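Local coordinates for protein putative translation initiation inhibitor (Salmonella typhimurium, PDB 3GTZ) that is of unknown function but may inhibit translation initiation, and belongs to the RutC (YjgF-like) family, whose members are typically trimeric, at residues A[25-30]-A[107-112]; A[32-37]-A[103-108]. One frame throughout, in Å; residues are numbered along the deposited sequence.

Contact 1. Residues A[25-30]-A[107-112]; sequences WYTGVP and KVEIKI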
loop_
_atom_site.group_PDB
_atom_site.type_symbol
_atom_site.label_atom_id
_atom_site.label_comp_id
_atom_site.label_asym_id
_atom_site.label_seq_id
_atom_site.Cartn_x
_atom_site.Cartn_y
_atom_site.Cartn_z
ATOM N N TRP A 25 -11.462 -2.320 -1.873
ATOM C CA TRP A 25 -10.266 -1.546 -2.188
ATOM C C TRP A 25 -10.681 -0.470 -3.174
ATOM O O TRP A 25 -11.510 -0.728 -4.082
ATOM C CB TRP A 25 -9.264 -2.407 -2.891
ATOM C CG TRP A 25 -8.494 -3.354 -2.070
ATOM C CD1 TRP A 25 -7.218 -3.170 -1.585
ATOM C CD2 TRP A 25 -8.866 -4.683 -1.719
ATOM N NE1 TRP A 25 -6.804 -4.281 -0.904
ATOM C CE2 TRP A 25 -7.788 -5.234 -0.978
ATOM C CE3 TRP A 25 -9.999 -5.456 -1.939
ATOM C CZ2 TRP A 25 -7.815 -6.539 -0.459
ATOM C CZ3 TRP A 25 -10.046 -6.769 -1.389
ATOM C CH2 TRP A 25 -8.960 -7.289 -0.675
ATOM N N TYR A 26 -10.073 0.706 -3.028
ATOM C CA TYR A 26 -10.427 1.878 -3.822
ATOM C C TYR A 26 -9.373 2.929 -3.681
ATOM O O TYR A 26 -8.791 3.056 -2.632
ATOM C CB TYR A 26 -11.731 2.463 -3.282
ATOM C CG TYR A 26 -12.162 3.763 -3.916
ATOM C CD1 TYR A 26 -12.636 3.788 -5.229
ATOM C CD2 TYR A 26 -12.120 4.959 -3.208
ATOM C CE1 TYR A 26 -13.051 4.968 -5.829
ATOM C CE2 TYR A 26 -12.511 6.168 -3.811
ATOM C CZ TYR A 26 -12.996 6.157 -5.116
ATOM O OH TYR A 26 -13.436 7.333 -5.725
ATOM N N THR A 27 -9.195 3.734 -4.719
ATOM C CA THR A 27 -8.272 4.843 -4.713
ATOM C C THR A 27 -9.025 6.090 -5.142
ATOM O O THR A 27 -9.555 6.138 -6.229
ATOM C CB THR A 27 -7.076 4.585 -5.676
ATOM O OG1 THR A 27 -6.097 3.750 -5.023
ATOM C CG2 THR A 27 -6.405 5.924 -6.089
ATOM N N GLY A 28 -9.065 7.115 -4.307
ATOM C CA GLY A 28 -9.777 8.309 -4.683
ATOM C C GLY A 28 -8.815 9.302 -5.278
ATOM O O GLY A 28 -7.719 9.499 -4.766
ATOM N N VAL A 29 -9.233 9.908 -6.380
ATOM C CA VAL A 29 -8.465 10.933 -7.032
ATOM C C VAL A 29 -9.348 12.163 -7.218
ATOM O O VAL A 29 -10.579 12.039 -7.276
ATOM C CB VAL A 29 -7.902 10.430 -8.384
ATOM C CG1 VAL A 29 -7.304 9.042 -8.217
ATOM C CG2 VAL A 29 -8.990 10.396 -9.433
ATOM N N PRO A 30 -8.734 13.357 -7.279
ATOM C CA PRO A 30 -9.531 14.587 -7.366
ATOM C C PRO A 30 -10.376 14.775 -8.650
ATOM O O PRO A 30 -10.038 14.259 -9.714
ATOM C CB PRO A 30 -8.476 15.685 -7.224
ATOM C CG PRO A 30 -7.287 15.010 -6.631
ATOM C CD PRO A 30 -7.301 13.659 -7.206
ATOM N N LYS A 107 -3.245 17.488 -6.185
ATOM C CA LYS A 107 -2.483 17.824 -4.978
ATOM C C LYS A 107 -2.510 16.614 -4.027
ATOM O O LYS A 107 -1.640 16.453 -3.192
ATOM C CB LYS A 107 -2.953 19.137 -4.284
ATOM C CG LYS A 107 -3.593 20.234 -5.171
ATOM C CD LYS A 107 -2.705 20.866 -6.181
ATOM C CE LYS A 107 -3.404 22.046 -6.942
ATOM N NZ LYS A 107 -4.317 21.741 -8.146
ATOM N N VAL A 108 -3.497 15.746 -4.194
ATOM C CA VAL A 108 -3.746 14.647 -3.251
ATOM C C VAL A 108 -4.325 13.433 -3.983
ATOM O O VAL A 108 -4.937 13.565 -5.047
ATOM C CB VAL A 108 -4.695 15.092 -2.126
ATOM C CG1 VAL A 108 -5.986 15.617 -2.702
ATOM C CG2 VAL A 108 -4.976 13.976 -1.193
ATOM N N GLU A 109 -4.106 12.259 -3.402
ATOM C CA GLU A 109 -4.724 11.020 -3.840
ATOM C C GLU A 109 -4.864 10.131 -2.587
ATOM O O GLU A 109 -4.068 10.261 -1.644
ATOM C CB GLU A 109 -3.805 10.420 -4.875
ATOM C CG GLU A 109 -4.227 9.196 -5.578
ATOM C CD GLU A 109 -3.318 8.941 -6.798
ATOM O OE1 GLU A 109 -2.797 7.800 -6.927
ATOM O OE2 GLU A 109 -3.093 9.900 -7.586
ATOM N N ILE A 110 -5.879 9.278 -2.523
ATOM C CA ILE A 110 -6.166 8.580 -1.254
ATOM C C ILE A 110 -6.582 7.122 -1.461
ATOM O O ILE A 110 -7.624 6.853 -2.049
ATOM C CB ILE A 110 -7.286 9.293 -0.453
ATOM C CG1 ILE A 110 -6.945 10.774 -0.184
ATOM C CG2 ILE A 110 -7.513 8.574 0.852
ATOM C CD1 ILE A 110 -8.023 11.541 0.581
ATOM N N LYS A 111 -5.777 6.182 -0.992
ATOM C CA LYS A 111 -6.122 4.785 -1.153
ATOM C C LYS A 111 -6.707 4.273 0.158
ATOM O O LYS A 111 -6.250 4.595 1.250
ATOM C CB LYS A 111 -4.908 3.964 -1.704
ATOM C CG LYS A 111 -4.374 2.873 -0.851
ATOM C CD LYS A 111 -3.220 2.058 -1.549
ATOM C CE LYS A 111 -3.315 0.513 -1.215
ATOM N NZ LYS A 111 -3.590 0.123 0.273
ATOM N N ILE A 112 -7.706 3.436 0.011
ATOM C CA ILE A 112 -8.637 3.026 1.065
ATOM C C ILE A 112 -8.796 1.525 0.980
ATOM O O ILE A 112 -9.005 1.002 -0.107
ATOM C CB ILE A 112 -9.970 3.725 0.762
ATOM C CG1 ILE A 112 -9.873 5.173 1.230
ATOM C CG2 ILE A 112 -11.167 3.020 1.291
ATOM C CD1 ILE A 112 -9.323 5.321 2.570
#
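Strands 25-28 and 108-112 run antiparallel, their axes 4.5 Å apart at the closest point and 171° from one another in direction. Four backbone hydrogen bonds join them in two reciprocal pairs. Y26 and I112 form one hydrogen-bonded pair; the bond from I112 N to Y26 O lies almost along the C=O axis. G28 and I110 form the other. There the bond from G28 N to I110 O is short, 2.7 Å, and nearly straight at 171°, although the donor sits above the carbonyl plane. T27 and K111 are the non-hydrogen-bonded pair between them. CA-H...O contacts fill in the ladder, such as T27 CA to I110 O at 3.4 Å.

The side chains sort by face. T27 and K111 share one face. T27 OG1 lies beside the backbone N and touches K111 CB at 3.5 Å, while the rest of the lysine chain, bent at chi3 and chi4, turns off from segment 25-30. T27 CG2, anti to the backbone N, reaches E109 CG across the oblique crossing of the two side chains. V29 CG1 meets the same CG, alongside. Past the strand, P30 CG rests 3.2 Å from V108 O and also packs on V108 CG1. T27, E109 and K111 face V93, C95 and D64 of a neighbouring subunit. Y26, I110 and I112 are on the opposite face, where Y26 packs on Q47 and I48 of helix 37-54.

The pair forms the centre of the mixed six-stranded sheet of the YjgF-like fold, with helices on one face and the subunit interface on the other.

Contact 2. Residues A[32-37]-A[103-108]; sequences NLDADA and NPKYKV
Two type I turns, N32 to A35 and N103 to Y106, meet here without forming a strand pair. The polar contacts centre on two lysines. K107 bends at chi2 and chi4 (-65° and -83°) and brings NZ between the two segments. K107 NZ donates to A35 O at 2.9 Å, from above the carbonyl plane, and also to K105 O. L33 O is also near, but at a poor angle for a bond. Three carbonyl oxygens thus surround the ammonium group, and two of them bind it. K105 NZ makes a salt bridge with D34 OD1 at 2.5 Å, on the syn lone pair; the two side chains lie side by side. N103 OD1 accepts from K105 N in an Asx turn, on a lone pair, and so braces the turn that carries K105.

The apolar contacts flank these bonds. L33 CB packs on K105 CB. L33 CD2 comes to the edge of the Y106 ring, near its plane, 3.4 Å from Y106 CE1. N103 CB covers one face of that ring over its centre. A37 CB touches K107 CB at 3.7 Å.

Segment 32-37 leads from strand 23-28 into helix 37-54; D36 is the N-cap, its OD2 accepting from E39 N. Segment 103-108 leads from strand 100-101 into strand 108-115. Q40 of that helix joins the two segments: NE2 donates to N32 O and K105 O, and OE1 accepts from K107 N.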
loop_
_atom_site.group_PDB
_atom_site.type_symbol
_atom_site.label_atom_id
_atom_site.label_comp_id
_atom_site.label_asym_id
_atom_site.label_seq_id
_atom_site.Cartn_x
_atom_site.Cartn_y
_atom_site.Cartn_z
ATOM N N ASN A 32 -11.862 18.221 -9.400
ATOM C CA ASN A 32 -11.546 19.584 -9.830
ATOM C C ASN A 32 -10.040 19.791 -9.827
ATOM O O ASN A 32 -9.417 19.920 -8.775
ATOM C CB ASN A 32 -12.235 20.593 -8.899
ATOM C CG ASN A 32 -12.236 22.052 -9.449
ATOM O OD1 ASN A 32 -11.692 22.371 -10.532
ATOM N ND2 ASN A 32 -12.874 22.944 -8.674
ATOM N N LEU A 33 -9.466 19.833 -11.019
ATOM C CA LEU A 33 -8.018 19.865 -11.184
ATOM C C LEU A 33 -7.419 21.215 -10.825
ATOM O O LEU A 33 -6.256 21.275 -10.396
ATOM C CB LEU A 33 -7.614 19.451 -12.614
ATOM C CG LEU A 33 -7.932 18.018 -13.092
ATOM C CD1 LEU A 33 -7.536 17.838 -14.598
ATOM C CD2 LEU A 33 -7.303 16.924 -12.194
ATOM N N ASP A 34 -8.198 22.286 -10.965
ATOM C CA ASP A 34 -7.750 23.635 -10.550
ATOM C C ASP A 34 -7.996 23.968 -9.052
ATOM O O ASP A 34 -7.563 25.012 -8.550
ATOM C CB ASP A 34 -8.407 24.690 -11.446
ATOM C CG ASP A 34 -8.191 24.398 -12.933
ATOM O OD1 ASP A 34 -7.023 24.070 -13.327
ATOM O OD2 ASP A 34 -9.188 24.477 -13.700
ATOM N N ALA A 35 -8.677 23.088 -8.324
ATOM C CA ALA A 35 -8.892 23.325 -6.911
ATOM C C ALA A 35 -7.588 23.140 -6.147
ATOM O O ALA A 35 -6.718 22.382 -6.578
ATOM C CB ALA A 35 -9.957 22.398 -6.382
ATOM N N ASP A 36 -7.468 23.860 -5.033
ATOM C CA ASP A 36 -6.414 23.703 -4.081
ATOM C C ASP A 36 -6.514 22.374 -3.308
ATOM O O ASP A 36 -7.452 21.614 -3.496
ATOM C CB ASP A 36 -6.394 24.913 -3.123
ATOM C CG ASP A 36 -7.681 25.026 -2.233
ATOM O OD1 ASP A 36 -7.920 26.129 -1.662
ATOM O OD2 ASP A 36 -8.451 24.033 -2.095
ATOM N N ALA A 37 -5.546 22.101 -2.437
ATOM C CA ALA A 37 -5.459 20.799 -1.784
ATOM C C ALA A 37 -6.580 20.566 -0.783
ATOM O O ALA A 37 -6.951 19.411 -0.567
ATOM C CB ALA A 37 -4.100 20.608 -1.089
ATOM N N ASN A 103 -1.004 12.900 -12.437
ATOM C CA ASN A 103 -1.468 14.149 -13.049
ATOM C C ASN A 103 -0.850 15.289 -12.271
ATOM O O ASN A 103 -0.917 15.285 -11.054
ATOM C CB ASN A 103 -3.000 14.227 -13.018
ATOM C CG ASN A 103 -3.585 15.333 -13.944
ATOM O OD1 ASN A 103 -3.193 16.511 -13.885
ATOM N ND2 ASN A 103 -4.565 14.948 -14.757
ATOM N N PRO A 104 -0.213 16.252 -12.961
ATOM C CA PRO A 104 0.490 17.321 -12.231
ATOM C C PRO A 104 -0.422 18.374 -11.554
ATOM O O PRO A 104 0.062 19.195 -10.772
ATOM C CB PRO A 104 1.393 17.960 -13.302
ATOM C CG PRO A 104 0.748 17.617 -14.620
ATOM C CD PRO A 104 -0.066 16.374 -14.426
ATOM N N LYS A 105 -1.713 18.328 -11.867
ATOM C CA LYS A 105 -2.734 19.113 -11.196
ATOM C C LYS A 105 -3.302 18.453 -9.912
ATOM O O LYS A 105 -4.140 19.075 -9.225
ATOM C CB LYS A 105 -3.901 19.331 -12.161
ATOM C CG LYS A 105 -4.073 20.749 -12.639
ATOM C CD LYS A 105 -3.528 20.997 -14.029
ATOM C CE LYS A 105 -4.003 22.377 -14.544
ATOM N NZ LYS A 105 -5.517 22.485 -14.542
ATOM N N TYR A 106 -2.904 17.206 -9.604
ATOM C CA TYR A 106 -3.400 16.509 -8.407
ATOM C C TYR A 106 -2.601 16.938 -7.209
ATOM O O TYR A 106 -1.389 16.731 -7.188
ATOM C CB TYR A 106 -3.224 14.987 -8.499
ATOM C CG TYR A 106 -4.108 14.229 -9.455
ATOM C CD1 TYR A 106 -5.255 14.791 -10.005
ATOM C CD2 TYR A 106 -3.793 12.914 -9.792
ATOM C CE1 TYR A 106 -6.059 14.060 -10.893
ATOM C CE2 TYR A 106 -4.583 12.177 -10.676
ATOM C CZ TYR A 106 -5.713 12.749 -11.219
ATOM O OH TYR A 106 -6.505 12.017 -12.078
ATOM N N LYS A 107 -3.245 17.488 -6.185
ATOM C CA LYS A 107 -2.483 17.824 -4.978
ATOM C C LYS A 107 -2.510 16.614 -4.027
ATOM O O LYS A 107 -1.640 16.453 -3.192
ATOM C CB LYS A 107 -2.953 19.137 -4.284
ATOM C CG LYS A 107 -3.593 20.234 -5.171
ATOM C CD LYS A 107 -2.705 20.866 -6.181
ATOM C CE LYS A 107 -3.404 22.046 -6.942
ATOM N NZ LYS A 107 -4.317 21.741 -8.146
ATOM N N VAL A 108 -3.497 15.746 -4.194
ATOM C CA VAL A 108 -3.746 14.647 -3.251
ATOM C C VAL A 108 -4.325 13.433 -3.983
ATOM O O VAL A 108 -4.937 13.565 -5.047
ATOM C CB VAL A 108 -4.695 15.092 -2.126
ATOM C CG1 VAL A 108 -5.986 15.617 -2.702
ATOM C CG2 VAL A 108 -4.976 13.976 -1.193
#

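How the contacts relate
Contact 2 lies just beyond the end of the strand pair of contact 1: 32-37 follows 25-30 and 103-108 leads into 107-112. Their centres are about 12 Å apart. They share K107 and V108, where the chain enters strand 108-115. Y106 of contact 2 packs against contact 1: its CD1 lies 3.6 Å from P30 CD, and its OH 4.0 Å from V29 CG2. The centre of contact 1 is about 4 Å from the centre of the chain, that of contact 2 about 14 Å. Contact 1 reaches a second subunit; contact 2 touches no other chain of the assembly. A glycerol about 4 Å from the W25 side chain probably comes from the crystallisation liquor and by itself identifies no active site.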